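Local coordinates for thiamin pyrophosphokinase (Geobacillus thermodenitrificans, PDB 3K94), which probably catalyses the transfer of a pyrophosphate group from ATP to thiamin, giving thiamin diphosphate, the cofactor form of vitamin B1, at residues T142-A147 with Q192-F197; T167-P172 with N188-S193. All blocks are in the same frame, centred on the assembly; numbering follows the deposited sequence.

Contact 1: T142-A147 with Q192-F197; sequences TVMYDA and QSSGTF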
# COMPACT_ATOMS: atom_id res chain seq x y z
N THR B 142 -12.03 11.58 16.51
CA THR B 142 -13.35 11.01 16.27
C THR B 142 -13.35 10.11 15.05
O THR B 142 -12.49 10.22 14.18
CB THR B 142 -14.43 12.10 16.04
OG1 THR B 142 -14.10 12.86 14.87
CG2 THR B 142 -14.52 13.03 17.24
N VAL B 143 -14.33 9.22 15.02
CA VAL B 143 -14.59 8.40 13.86
C VAL B 143 -16.11 8.43 13.73
O VAL B 143 -16.81 8.13 14.68
CB VAL B 143 -14.10 6.95 14.12
CG1 VAL B 143 -14.49 6.03 12.99
CG2 VAL B 143 -12.60 6.93 14.34
N MSE B 144 -16.62 8.81 12.56
CA MSE B 144 -18.06 8.94 12.39
C MSE B 144 -18.56 7.86 11.46
O MSE B 144 -17.88 7.50 10.50
CB MSE B 144 -18.42 10.32 11.82
CG MSE B 144 -17.75 11.49 12.54
SE MSE B 144 -18.21 11.64 14.45
CE MSE B 144 -20.13 11.79 14.27
N TYR B 145 -19.75 7.34 11.73
CA TYR B 145 -20.33 6.34 10.84
C TYR B 145 -20.24 6.83 9.40
O TYR B 145 -20.54 7.99 9.12
CB TYR B 145 -21.78 6.02 11.19
CG TYR B 145 -22.38 5.13 10.13
CD1 TYR B 145 -22.10 3.78 10.09
CD2 TYR B 145 -23.21 5.66 9.14
CE1 TYR B 145 -22.62 2.96 9.12
CE2 TYR B 145 -23.74 4.84 8.15
CZ TYR B 145 -23.45 3.49 8.15
OH TYR B 145 -23.96 2.65 7.19
N ASP B 146 -19.81 5.95 8.50
CA ASP B 146 -19.69 6.31 7.09
C ASP B 146 -20.05 5.12 6.21
O ASP B 146 -19.41 4.07 6.27
CB ASP B 146 -18.28 6.81 6.76
CG ASP B 146 -18.17 7.38 5.36
OD1 ASP B 146 -18.94 6.94 4.47
OD2 ASP B 146 -17.31 8.27 5.16
N ALA B 147 -21.09 5.31 5.40
CA ALA B 147 -21.59 4.25 4.53
C ALA B 147 -20.52 3.66 3.62
O ALA B 147 -20.58 2.49 3.25
CB ALA B 147 -22.78 4.75 3.72
N GLN B 192 -21.28 1.92 16.85
CA GLN B 192 -22.18 3.02 17.17
C GLN B 192 -22.18 4.07 16.05
O GLN B 192 -21.50 3.93 15.04
CB GLN B 192 -21.81 3.65 18.51
CG GLN B 192 -21.84 2.68 19.70
CD GLN B 192 -23.24 2.20 20.03
OE1 GLN B 192 -24.22 2.72 19.51
NE2 GLN B 192 -23.33 1.20 20.91
N SER B 193 -22.99 5.11 16.25
CA SER B 193 -23.14 6.19 15.30
C SER B 193 -21.81 6.92 15.17
O SER B 193 -21.51 7.54 14.15
CB SER B 193 -24.22 7.15 15.80
OG SER B 193 -24.77 7.91 14.75
N SER B 194 -21.02 6.87 16.23
CA SER B 194 -19.75 7.56 16.25
C SER B 194 -18.90 6.96 17.33
O SER B 194 -19.41 6.26 18.21
CB SER B 194 -19.96 9.06 16.55
OG SER B 194 -20.25 9.25 17.93
N GLY B 195 -17.60 7.24 17.28
CA GLY B 195 -16.68 6.69 18.26
C GLY B 195 -15.40 7.50 18.31
O GLY B 195 -15.26 8.48 17.59
N THR B 196 -14.48 7.08 19.17
CA THR B 196 -13.18 7.72 19.27
C THR B 196 -12.05 6.70 19.30
O THR B 196 -12.26 5.53 19.66
CB THR B 196 -13.09 8.57 20.56
OG1 THR B 196 -13.38 7.74 21.68
CG2 THR B 196 -14.09 9.71 20.53
N PHE B 197 -10.86 7.14 18.91
CA PHE B 197 -9.63 6.45 19.26
C PHE B 197 -8.69 7.46 19.88
O PHE B 197 -8.72 8.62 19.52
CB PHE B 197 -8.98 5.69 18.08
CG PHE B 197 -8.54 6.57 16.92
CD1 PHE B 197 -9.46 6.98 15.96
CD2 PHE B 197 -7.20 6.90 16.75
CE1 PHE B 197 -9.06 7.76 14.86
CE2 PHE B 197 -6.77 7.68 15.65
CZ PHE B 197 -7.71 8.12 14.71
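The carbonyl O of Gly-195 takes the N-H of Val-143 at 2.8 Å, and the same oxygen receives a CA-H...O contact from Thr-142. This is antiparallel beta pairing: strand 139-144 is an outer strand of a three-stranded sheet in the vitamin B1 binding domain, and 194-199 is the central one. Val-143 and Gly-195 form the hydrogen-bonded pair, closed in the other direction by Gly-195 N to Val-143 O (2.9 Å). Thr-142/Thr-196 and Met-144/Ser-194 flank it as non-hydrogen-bonded pairs. Beyond the last strand residue, Tyr-145 N still reaches Ser-193 O at 3.0 Å, carrying the ladder one bond further, and Tyr-145 CB lies 3.3 Å from that oxygen.

The two faces differ. Thr-142, Met-144, Ser-194 and Thr-196 point to the more exposed side. Here Met-144, present as selenomethionine, bends at chi2 and chi3 (-61° and -58°), and these bends bring SE and CE against Ser-194 CB, CE at 3.6 Å. Thr-196 OG1 shares a hydrogen bond with Thr-167 OG1 of strand 165-167. Val-143 points to the opposite, buried face, where its CG2, anti to the carbonyl carbon, meets the ring of Phe-197 at the edge and in its plane; the two side chains cross at about a right angle. Met-206 of strand 204-209 touches both residues, joining this small sheet to the large mixed one, while His-136 packs edge-to-face with the Phe-197 ring. The Val-143 methyl CG2 lies at the CD1-CE1 edge, 3.5 Å from Phe-197 CD1 and 3.7 Å from Phe-197 CE1.

Contact 2: T167-P172 with N188-S193; sequences TGFKYP and NELIQS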
# COMPACT_ATOMS: atom_id res chain seq x y z
N THR B 167 -13.63 3.87 21.75
CA THR B 167 -15.03 3.88 22.16
C THR B 167 -15.92 3.75 20.91
O THR B 167 -15.60 4.31 19.87
CB THR B 167 -15.42 5.15 22.99
OG1 THR B 167 -15.46 6.31 22.14
CG2 THR B 167 -14.43 5.39 24.16
N GLY B 168 -17.00 2.98 21.02
CA GLY B 168 -17.97 2.85 19.93
C GLY B 168 -17.76 1.72 18.94
O GLY B 168 -18.50 1.61 17.94
N PHE B 169 -16.78 0.86 19.21
CA PHE B 169 -16.43 -0.22 18.29
C PHE B 169 -16.91 -1.59 18.77
O PHE B 169 -17.20 -1.78 19.96
CB PHE B 169 -14.92 -0.28 18.07
CG PHE B 169 -14.38 0.89 17.31
CD1 PHE B 169 -14.16 2.11 17.94
CD2 PHE B 169 -14.09 0.78 15.96
CE1 PHE B 169 -13.66 3.20 17.23
CE2 PHE B 169 -13.59 1.85 15.25
CZ PHE B 169 -13.38 3.07 15.88
N LYS B 170 -16.95 -2.54 17.84
CA LYS B 170 -17.31 -3.92 18.10
C LYS B 170 -16.45 -4.54 19.20
O LYS B 170 -16.98 -5.11 20.15
CB LYS B 170 -17.21 -4.72 16.80
CG LYS B 170 -17.51 -6.21 16.92
CD LYS B 170 -17.34 -6.88 15.53
CE LYS B 170 -17.63 -8.37 15.57
NZ LYS B 170 -17.40 -9.00 14.23
N TYR B 171 -15.13 -4.43 19.06
CA TYR B 171 -14.22 -4.95 20.06
C TYR B 171 -13.66 -3.79 20.85
O TYR B 171 -13.07 -2.88 20.28
CB TYR B 171 -13.07 -5.73 19.41
CG TYR B 171 -13.51 -6.66 18.30
CD1 TYR B 171 -14.29 -7.77 18.58
CD2 TYR B 171 -13.12 -6.45 16.99
CE1 TYR B 171 -14.69 -8.64 17.57
CE2 TYR B 171 -13.50 -7.30 15.97
CZ TYR B 171 -14.30 -8.40 16.27
OH TYR B 171 -14.69 -9.26 15.26
N PRO B 172 -13.81 -3.82 22.17
CA PRO B 172 -13.40 -2.66 22.96
C PRO B 172 -11.92 -2.73 23.33
O PRO B 172 -11.36 -3.81 23.53
CB PRO B 172 -14.24 -2.82 24.24
CG PRO B 172 -14.53 -4.34 24.34
CD PRO B 172 -14.09 -4.98 23.03
N ASN B 188 -11.15 -3.76 13.38
CA ASN B 188 -12.31 -3.44 14.19
C ASN B 188 -13.41 -2.88 13.32
O ASN B 188 -13.28 -2.78 12.10
CB ASN B 188 -11.92 -2.49 15.35
CG ASN B 188 -12.69 -2.78 16.65
OD1 ASN B 188 -13.89 -3.06 16.62
ND2 ASN B 188 -12.01 -2.67 17.78
N GLU B 189 -14.52 -2.53 13.95
CA GLU B 189 -15.67 -2.07 13.21
C GLU B 189 -16.40 -1.06 14.08
O GLU B 189 -16.66 -1.30 15.27
CB GLU B 189 -16.58 -3.24 12.88
CG GLU B 189 -17.76 -2.91 12.00
CD GLU B 189 -18.73 -4.07 11.89
OE1 GLU B 189 -18.40 -5.16 12.43
OE2 GLU B 189 -19.80 -3.91 11.28
N LEU B 190 -16.72 0.09 13.51
CA LEU B 190 -17.47 1.08 14.26
C LEU B 190 -18.90 0.54 14.37
O LEU B 190 -19.56 0.31 13.36
CB LEU B 190 -17.43 2.44 13.56
CG LEU B 190 -18.11 3.59 14.32
CD1 LEU B 190 -17.35 3.87 15.60
CD2 LEU B 190 -18.22 4.86 13.45
N ILE B 191 -19.37 0.32 15.60
CA ILE B 191 -20.71 -0.19 15.78
C ILE B 191 -21.69 0.96 16.04
O ILE B 191 -22.80 0.99 15.51
CB ILE B 191 -20.79 -1.22 16.93
CG1 ILE B 191 -20.04 -2.50 16.56
CG2 ILE B 191 -22.23 -1.57 17.23
CD1 ILE B 191 -20.59 -3.15 15.29
N GLN B 192 -21.28 1.92 16.85
CA GLN B 192 -22.18 3.02 17.17
C GLN B 192 -22.18 4.07 16.05
O GLN B 192 -21.50 3.93 15.04
CB GLN B 192 -21.81 3.65 18.51
CG GLN B 192 -21.84 2.68 19.70
CD GLN B 192 -23.24 2.20 20.03
OE1 GLN B 192 -24.22 2.72 19.51
NE2 GLN B 192 -23.33 1.20 20.91
N SER B 193 -22.99 5.11 16.25
CA SER B 193 -23.14 6.19 15.30
C SER B 193 -21.81 6.92 15.17
O SER B 193 -21.51 7.54 14.15
CB SER B 193 -24.22 7.15 15.80
OG SER B 193 -24.77 7.91 14.75
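The side-chain amide of Asn-188 clamps the backbone of Tyr-171 with two hydrogen bonds. The contact joins two loops of the vitamin B1 binding domain, bridged at Phe-169 and Leu-190. From the start of the side chain, Asn-188 CB lies 4.0 Å from Phe-169 CD2, and CG comes near Phe-169 CB. OD1 accepts Tyr-171 N at 3.1 Å and also the N-H of Glu-189, its own neighbour, so two donors grip it. ND2 gives a short bond of 2.7 Å to Tyr-171 O, in the amide plane and on a carbonyl lone pair. With both amide atoms bonded, the rotation of the buried group is fixed. The Tyr-171 ring runs past it in the opposite direction, CD2 near OD1.

Further along, Lys-170 N bonds to Glu-189 O, and Gly-168 O accepts both Ile-191 N (2.8 Å) and Gln-192 N. Gly-168 has a positive phi of 92°, a conformation that favours glycine. The extended Lys-170 chain carries NZ to Tyr-171 OH, while Glu-189 OE1 stays 4.4 Å from Lys-170 NZ, beyond a salt bridge. Leu-190 chi2 (66°) sets CD1, which sits over the face of the Phe-169 ring in a CH-pi contact, 4.0 Å above the plane and over its centre.

Both contacts belong to the vitamin B1 binding domain, on the same side of the chain's centre, with centres about 8 Å apart. Along the chain come 142-147, then 167-172, then the continuous run 188-197, whose Gln-192 and Ser-193 serve in both contacts. Contact 1 pairs two strands of the three-stranded sheet; contact 2 fastens the loop that leaves strand 165-167, the other outer strand, to the loop 188-193. Between them, Thr-196 O packs on Phe-169 CE1, and Leu-190 CD2 on the Met-144/Tyr-145 backbone. Because 188-193 leads directly into central strand 194-199, contact 2 holds the loop at the end of the small sheet that contact 1 pairs.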